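Local coordinates for lipoxygenase (Cyanothece sp., PDB 5EK8), which is a non-heme iron lipoxygenase, an enzyme that probably inserts molecular oxygen into polyunsaturated fatty acids, with 9R specificity, at residues N256-P260 against A350-E355; Q272-S276 against D510-Y516; W440-P445 against A456-W460. All coordinates share one frame. Residue numbers count along the deposited sequence, not the author numbering.

Interaction 1: N256-P260 against A350-E355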
# COMPACT_ATOMS: atom_id res chain seq x y z
N ASN A 256 13.10 4.51 -15.60
CA ASN A 256 12.85 5.24 -14.37
C ASN A 256 11.40 5.67 -14.16
O ASN A 256 11.09 6.33 -13.17
CB ASN A 256 13.75 6.47 -14.33
CG ASN A 256 15.20 6.13 -14.61
OD1 ASN A 256 15.79 5.30 -13.92
ND2 ASN A 256 15.77 6.76 -15.63
N GLY A 257 10.53 5.27 -15.08
CA GLY A 257 9.13 5.65 -15.03
C GLY A 257 8.34 5.01 -13.90
O GLY A 257 8.91 4.36 -13.02
N MET A 258 7.02 5.20 -13.94
CA MET A 258 6.09 4.66 -12.95
C MET A 258 6.31 3.17 -12.76
O MET A 258 6.34 2.67 -11.63
CB MET A 258 4.64 4.92 -13.36
CG MET A 258 3.62 4.57 -12.30
SD MET A 258 2.06 4.00 -13.01
CE MET A 258 2.59 2.50 -13.83
N ASN A 259 6.46 2.48 -13.88
CA ASN A 259 6.89 1.09 -13.90
C ASN A 259 8.35 1.04 -14.31
O ASN A 259 8.67 1.01 -15.49
CB ASN A 259 6.03 0.27 -14.88
CG ASN A 259 6.23 -1.24 -14.73
OD1 ASN A 259 7.21 -1.70 -14.14
ND2 ASN A 259 5.29 -2.01 -15.26
N PRO A 260 9.25 1.06 -13.31
CA PRO A 260 10.67 1.01 -13.64
C PRO A 260 11.06 -0.43 -13.95
O PRO A 260 11.19 -1.24 -13.04
CB PRO A 260 11.36 1.52 -12.37
CG PRO A 260 10.26 1.65 -11.32
CD PRO A 260 9.03 0.98 -11.87
N ALA A 350 2.84 -1.53 -20.13
CA ALA A 350 3.70 -1.22 -19.00
C ALA A 350 2.95 -0.46 -17.92
O ALA A 350 3.29 -0.56 -16.74
CB ALA A 350 4.91 -0.42 -19.46
N LEU A 351 1.93 0.29 -18.31
CA LEU A 351 1.17 1.08 -17.35
C LEU A 351 0.20 0.19 -16.59
O LEU A 351 0.07 0.28 -15.37
CB LEU A 351 0.42 2.23 -18.03
CG LEU A 351 -0.23 3.22 -17.05
CD1 LEU A 351 0.81 4.18 -16.52
CD2 LEU A 351 -1.38 3.97 -17.69
N PHE A 352 -0.51 -0.68 -17.32
CA PHE A 352 -1.42 -1.61 -16.66
C PHE A 352 -0.64 -2.57 -15.77
O PHE A 352 -1.04 -2.81 -14.62
CB PHE A 352 -2.25 -2.39 -17.68
CG PHE A 352 -3.11 -3.45 -17.05
CD1 PHE A 352 -4.16 -3.10 -16.21
CD2 PHE A 352 -2.87 -4.79 -17.29
CE1 PHE A 352 -4.95 -4.06 -15.62
CE2 PHE A 352 -3.65 -5.77 -16.70
CZ PHE A 352 -4.70 -5.40 -15.86
N ASP A 353 0.45 -3.12 -16.28
CA ASP A 353 1.30 -4.00 -15.47
C ASP A 353 1.81 -3.26 -14.25
O ASP A 353 1.85 -3.80 -13.14
CB ASP A 353 2.47 -4.53 -16.29
CG ASP A 353 3.43 -5.36 -15.45
OD1 ASP A 353 4.49 -4.84 -15.05
OD2 ASP A 353 3.12 -6.53 -15.18
N GLY A 354 2.21 -2.00 -14.46
CA GLY A 354 2.72 -1.16 -13.40
C GLY A 354 1.71 -0.93 -12.30
O GLY A 354 2.06 -0.95 -11.13
N GLU A 355 0.46 -0.72 -12.68
CA GLU A 355 -0.58 -0.49 -11.68
C GLU A 355 -0.95 -1.77 -10.94
O GLU A 355 -1.08 -1.76 -9.72
CB GLU A 355 -1.83 0.12 -12.31
CG GLU A 355 -1.68 1.58 -12.70
CD GLU A 355 -1.64 2.53 -11.50
OE1 GLU A 355 -2.08 3.69 -11.66
OE2 GLU A 355 -1.18 2.12 -10.41
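In the largely helical body that carries the iron of this lipoxygenase, the long helix 337-377 supplies two of the metal's histidines, His359 and His364, and just upstream of them the loop that follows helix 247-256 packs on its flank. Met258 and Asn259 carry most of the contact, both with CA-to-CB bonds pointing toward the helix, and Gly354 receives them. The CA atoms of Asn259 and Gly354 are only 4.8 Å apart, closeness that depends on the missing side chain: a CB at Gly354 would clash with Met258 CE and with Asn259 CB. Unbranched and flexible, Met258 presses its methyl group against the helix, CE lying 3.7 Å from Gly354 CA and 3.6 Å from Leu351 CD1. Met258 SD lies 4.3 Å from Glu355 CD, the carbon of a carboxylate engaged by Gln577 and by the iron ligand His359, so the contact borders the second shell of the metal site. Asn259 suits the polar half of this buried interface because one amide nitrogen can offer two hydrogens. It donates to a side chain and to a backbone carbonyl within one turn of the helix: Asn259 ND2 lies 2.9 Å from Asp353 OD1 and 2.9 Å from Ala350 O, the same oxygen that accepts the helical hydrogen bond from Gly354 N, also at 2.9 Å.

Interaction 2: Q272-S276 against D510-Y516; sequences QFKMS and DSDYEWY
This is a partly buried side-chain contact between two strands of one antiparallel sheet that are not direct neighbours: strand 264-266 runs between 272-276 and the edge strand 513-515. Both are extended, and a loop, Asp510 to Asp512 (Ser511 and Asp512 near phi/psi -80/-32), leads into 513-515. Their short axes come within 8.3 Å at 73° between N-to-C directions, with Phe273 and Tyr513 nearest in register (CA to CA 8.0 Å). Tyr513 (chi1 m) sets one ring face against Lys274, whose CD sits 3.5 Å from the ring centroid, 8° off the normal, a CH-pi contact. Lys274 (chi1 p, then t, m, t) runs on to a salt bridge, NZ to Asp510 OD1 at 2.8 Å. Met275 (t, p, m) brings CE to 3.5 Å from Trp515 CZ3 at the indole edge, and Phe273 CE1 lies 4.2 Å from Tyr516 CB. Lys274 also pairs with Glu294, and Asp510 with Lys264: the long methylene chain of Lys274 suits the aromatic face, while its ammonium is balanced within a small ionic network.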
# COMPACT_ATOMS: atom_id res chain seq x y z
N GLN A 272 22.83 -6.73 -25.03
CA GLN A 272 21.44 -6.84 -25.46
C GLN A 272 20.51 -6.97 -24.26
O GLN A 272 20.81 -7.70 -23.32
CB GLN A 272 21.26 -8.02 -26.41
CG GLN A 272 21.74 -7.75 -27.82
CD GLN A 272 20.88 -6.74 -28.54
OE1 GLN A 272 19.67 -6.66 -28.31
NE2 GLN A 272 21.50 -5.95 -29.42
N PHE A 273 19.40 -6.25 -24.31
CA PHE A 273 18.43 -6.22 -23.22
C PHE A 273 17.03 -6.36 -23.79
O PHE A 273 16.82 -6.18 -24.99
CB PHE A 273 18.54 -4.92 -22.42
CG PHE A 273 19.76 -4.85 -21.54
CD1 PHE A 273 19.66 -5.11 -20.18
CD2 PHE A 273 20.99 -4.50 -22.06
CE1 PHE A 273 20.77 -5.03 -19.37
CE2 PHE A 273 22.11 -4.43 -21.25
CZ PHE A 273 22.00 -4.69 -19.90
N LYS A 274 16.07 -6.67 -22.93
CA LYS A 274 14.68 -6.76 -23.34
C LYS A 274 13.74 -6.73 -22.15
O LYS A 274 14.14 -6.98 -21.01
CB LYS A 274 14.43 -8.02 -24.17
CG LYS A 274 14.45 -9.30 -23.36
CD LYS A 274 14.01 -10.49 -24.19
CE LYS A 274 12.56 -10.36 -24.63
NZ LYS A 274 12.07 -11.63 -25.24
N MET A 275 12.47 -6.42 -22.43
CA MET A 275 11.42 -6.49 -21.43
C MET A 275 10.17 -7.12 -22.05
O MET A 275 9.75 -6.76 -23.15
CB MET A 275 11.11 -5.11 -20.86
CG MET A 275 10.11 -5.11 -19.71
SD MET A 275 10.80 -5.50 -18.08
CE MET A 275 10.78 -7.30 -18.08
N SER A 276 9.59 -8.08 -21.33
CA SER A 276 8.50 -8.87 -21.87
C SER A 276 7.22 -8.68 -21.08
O SER A 276 7.21 -8.77 -19.85
CB SER A 276 8.87 -10.36 -21.87
OG SER A 276 10.09 -10.60 -22.55
N ASP A 510 12.23 -17.13 -21.59
CA ASP A 510 13.34 -17.08 -22.53
C ASP A 510 14.57 -17.85 -22.04
O ASP A 510 14.96 -17.77 -20.88
CB ASP A 510 13.73 -15.63 -22.80
CG ASP A 510 12.66 -14.89 -23.59
OD1 ASP A 510 12.53 -13.66 -23.40
OD2 ASP A 510 11.97 -15.54 -24.39
N SER A 511 15.17 -18.60 -22.96
CA SER A 511 16.36 -19.38 -22.66
C SER A 511 17.60 -18.50 -22.81
O SER A 511 18.59 -18.67 -22.10
CB SER A 511 16.46 -20.59 -23.59
OG SER A 511 15.20 -21.25 -23.70
N ASP A 512 17.52 -17.56 -23.75
CA ASP A 512 18.64 -16.68 -24.08
C ASP A 512 18.80 -15.57 -23.04
O ASP A 512 19.91 -15.11 -22.76
CB ASP A 512 18.45 -16.08 -25.48
CG ASP A 512 19.74 -15.56 -26.09
OD1 ASP A 512 20.71 -15.28 -25.34
OD2 ASP A 512 19.80 -15.43 -27.33
N TYR A 513 17.69 -15.14 -22.46
CA TYR A 513 17.70 -13.99 -21.57
C TYR A 513 17.49 -14.36 -20.11
O TYR A 513 16.73 -15.28 -19.80
CB TYR A 513 16.64 -12.98 -22.00
CG TYR A 513 17.01 -12.15 -23.21
CD1 TYR A 513 17.53 -10.87 -23.06
CD2 TYR A 513 16.83 -12.64 -24.49
CE1 TYR A 513 17.86 -10.10 -24.15
CE2 TYR A 513 17.17 -11.87 -25.60
CZ TYR A 513 17.68 -10.60 -25.42
OH TYR A 513 18.02 -9.81 -26.50
N GLU A 514 18.17 -13.64 -19.23
CA GLU A 514 17.97 -13.80 -17.79
C GLU A 514 17.76 -12.43 -17.17
O GLU A 514 18.17 -11.43 -17.73
CB GLU A 514 19.17 -14.50 -17.16
CG GLU A 514 18.81 -15.32 -15.94
CD GLU A 514 17.70 -16.31 -16.24
OE1 GLU A 514 17.97 -17.31 -16.95
OE2 GLU A 514 16.55 -16.08 -15.78
N TRP A 515 17.12 -12.37 -16.01
CA TRP A 515 17.00 -11.10 -15.30
C TRP A 515 18.40 -10.55 -15.01
O TRP A 515 19.23 -11.25 -14.44
CB TRP A 515 16.19 -11.26 -14.02
CG TRP A 515 14.81 -11.80 -14.24
CD1 TRP A 515 14.38 -13.07 -13.96
CD2 TRP A 515 13.68 -11.11 -14.78
NE1 TRP A 515 13.05 -13.20 -14.29
CE2 TRP A 515 12.60 -12.01 -14.80
CE3 TRP A 515 13.48 -9.81 -15.25
CZ2 TRP A 515 11.34 -11.66 -15.27
CZ3 TRP A 515 12.22 -9.46 -15.71
CH2 TRP A 515 11.17 -10.38 -15.72
N TYR A 516 18.65 -9.31 -15.40
CA TYR A 516 19.99 -8.75 -15.30
C TYR A 516 20.43 -8.59 -13.84
O TYR A 516 21.62 -8.57 -13.55
CB TYR A 516 20.06 -7.39 -16.01
CG TYR A 516 19.71 -6.20 -15.14
CD1 TYR A 516 20.70 -5.43 -14.56
CD2 TYR A 516 18.39 -5.87 -14.88
CE1 TYR A 516 20.39 -4.35 -13.75
CE2 TYR A 516 18.07 -4.79 -14.08
CZ TYR A 516 19.07 -4.03 -13.52
OH TYR A 516 18.76 -2.96 -12.72

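Interaction 3: W440-P445 against A456-W460; sequences WQPRQP and ANLYW
Asn457, on helix 451-473, is the polar link between that helix and the extended segment 440-445, in which Pro442, Arg443 and Pro445 are polyproline-II-like (phi near -60°, psi 121° to 159°). With chi1 at -90° and chi2 at -81°, Asn457 ND2 donates a weak hydrogen bond to Arg443 O (2.7 Å, 129°), and Asn457 OD1 accepts from Gln444 NE2 at 3.0 Å. Asn457 ND2 also donates to Ala453 O, one turn back along the helix. Gln444 is rotated m, m; its carbonyl O accepts from Tyr516 OH, and Gln441 pairs through its backbone with Gly519. Pro442 and Asn457 are nearest in register, their CA atoms 6.2 Å apart. This is a connecting loop packed on the helix it leads into, within the helical lipoxygenase domain. Pro442, lacking an amide hydrogen to satisfy, sets CD 3.6 Å from the centroid of the five-membered ring of Trp460 (chi1 t, chi2 -105°), 16° off the normal, a CH-pi contact, and Pro442 CB is 4.0 Å from Ala456 CB, where the small alanine leaves room. Trp440 (chi1 t) meets Trp460 obliquely, planes at 58°, while Trp440 O accepts from Gln557 NE2. The Arg443 CA-to-CB bond points away; its NH1 hydrogen-bonds Pro260 O and its NE forms a salt bridge with Glu520.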
# COMPACT_ATOMS: atom_id res chain seq x y z
N TRP A 440 16.41 -9.82 0.14
CA TRP A 440 15.92 -8.87 -0.84
C TRP A 440 16.79 -7.61 -0.84
O TRP A 440 17.09 -7.06 0.22
CB TRP A 440 14.45 -8.51 -0.55
CG TRP A 440 13.78 -7.74 -1.65
CD1 TRP A 440 12.95 -8.25 -2.61
CD2 TRP A 440 13.87 -6.34 -1.91
NE1 TRP A 440 12.52 -7.25 -3.44
CE2 TRP A 440 13.07 -6.06 -3.04
CE3 TRP A 440 14.56 -5.28 -1.29
CZ2 TRP A 440 12.94 -4.78 -3.56
CZ3 TRP A 440 14.43 -4.01 -1.81
CH2 TRP A 440 13.62 -3.77 -2.94
N GLN A 441 17.19 -7.17 -2.03
CA GLN A 441 17.97 -5.95 -2.18
C GLN A 441 17.64 -5.29 -3.52
O GLN A 441 17.33 -5.98 -4.50
CB GLN A 441 19.47 -6.25 -2.07
CG GLN A 441 19.97 -7.25 -3.09
CD GLN A 441 21.44 -7.55 -2.92
OE1 GLN A 441 22.12 -6.95 -2.09
NE2 GLN A 441 21.95 -8.49 -3.72
N PRO A 442 17.70 -3.94 -3.58
CA PRO A 442 17.35 -3.21 -4.80
C PRO A 442 18.27 -3.53 -5.98
O PRO A 442 19.44 -3.87 -5.78
CB PRO A 442 17.50 -1.74 -4.38
CG PRO A 442 17.40 -1.74 -2.90
CD PRO A 442 18.03 -3.04 -2.47
N ARG A 443 17.72 -3.42 -7.19
CA ARG A 443 18.48 -3.65 -8.42
C ARG A 443 19.69 -2.73 -8.51
O ARG A 443 19.75 -1.69 -7.86
CB ARG A 443 17.58 -3.44 -9.64
CG ARG A 443 17.12 -2.00 -9.81
CD ARG A 443 15.86 -1.90 -10.67
NE ARG A 443 14.70 -2.50 -10.03
CZ ARG A 443 13.47 -2.51 -10.54
NH1 ARG A 443 13.24 -1.93 -11.71
NH2 ARG A 443 12.47 -3.08 -9.88
N GLN A 444 20.67 -3.11 -9.33
CA GLN A 444 21.84 -2.27 -9.56
C GLN A 444 21.71 -1.49 -10.87
O GLN A 444 21.04 -1.94 -11.80
CB GLN A 444 23.11 -3.13 -9.58
CG GLN A 444 23.46 -3.72 -8.22
CD GLN A 444 23.60 -2.66 -7.15
OE1 GLN A 444 24.11 -1.57 -7.39
NE2 GLN A 444 23.14 -2.97 -5.94
N PRO A 445 22.34 -0.30 -10.94
CA PRO A 445 22.24 0.57 -12.11
C PRO A 445 22.83 -0.04 -13.37
O PRO A 445 24.02 -0.37 -13.39
CB PRO A 445 23.02 1.82 -11.69
CG PRO A 445 23.03 1.78 -10.20
CD PRO A 445 23.11 0.34 -9.86
N ALA A 456 17.41 4.25 -5.49
CA ALA A 456 17.02 3.12 -4.66
C ALA A 456 18.18 2.60 -3.81
O ALA A 456 18.01 2.33 -2.63
CB ALA A 456 16.46 2.00 -5.52
N ASN A 457 19.36 2.48 -4.41
CA ASN A 457 20.52 2.00 -3.68
C ASN A 457 20.99 2.99 -2.61
O ASN A 457 21.35 2.60 -1.50
CB ASN A 457 21.67 1.67 -4.63
CG ASN A 457 21.63 0.23 -5.11
OD1 ASN A 457 22.08 -0.67 -4.40
ND2 ASN A 457 21.10 0.01 -6.30
N LEU A 458 20.98 4.28 -2.96
CA LEU A 458 21.31 5.33 -1.99
C LEU A 458 20.37 5.25 -0.79
O LEU A 458 20.81 5.21 0.38
CB LEU A 458 21.20 6.71 -2.64
CG LEU A 458 22.22 7.77 -2.24
CD1 LEU A 458 21.90 9.08 -2.96
CD2 LEU A 458 22.28 7.98 -0.73
N TYR A 459 19.07 5.21 -1.07
CA TYR A 459 18.07 5.11 -0.02
C TYR A 459 18.26 3.85 0.81
O TYR A 459 18.09 3.86 2.02
CB TYR A 459 16.66 5.13 -0.60
CG TYR A 459 15.60 5.32 0.45
CD1 TYR A 459 15.58 6.48 1.23
CD2 TYR A 459 14.62 4.36 0.68
CE1 TYR A 459 14.62 6.67 2.20
CE2 TYR A 459 13.65 4.54 1.65
CZ TYR A 459 13.66 5.70 2.41
OH TYR A 459 12.71 5.91 3.38
N TRP A 460 18.63 2.76 0.13
CA TRP A 460 18.84 1.49 0.79
C TRP A 460 19.98 1.58 1.79
O TRP A 460 19.88 1.05 2.90
CB TRP A 460 19.13 0.39 -0.24
CG TRP A 460 19.21 -0.98 0.35
CD1 TRP A 460 20.33 -1.72 0.57
CD2 TRP A 460 18.11 -1.78 0.81
NE1 TRP A 460 20.01 -2.93 1.12
CE2 TRP A 460 18.65 -2.99 1.28
CE3 TRP A 460 16.73 -1.59 0.87
CZ2 TRP A 460 17.85 -4.01 1.81
CZ3 TRP A 460 15.94 -2.60 1.38
CH2 TRP A 460 16.50 -3.79 1.85

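How the interactions relate
Interaction 1 is the most buried: nearly all its touching residues are enclosed, and it lies nearest the iron. Interactions 2 and 3 are only partly buried, and interaction 3 includes two exposed glutamines. Their chemistry follows their places. Amide donors pair with a carboxylate or carbonyls in interactions 1 and 3, each of which sets a loop on a helix, whereas interaction 2, at the sheet edge, uses charged groups and aromatic rings. Segment 440-445 joins the three: Arg443 NH1 reaches Pro260 O of interaction 1 at 2.5 Å, and Gln444 O lies 2.7 Å from Tyr516 OH of interaction 2, both probable hydrogen bonds. Interactions 1 and 2 do not touch.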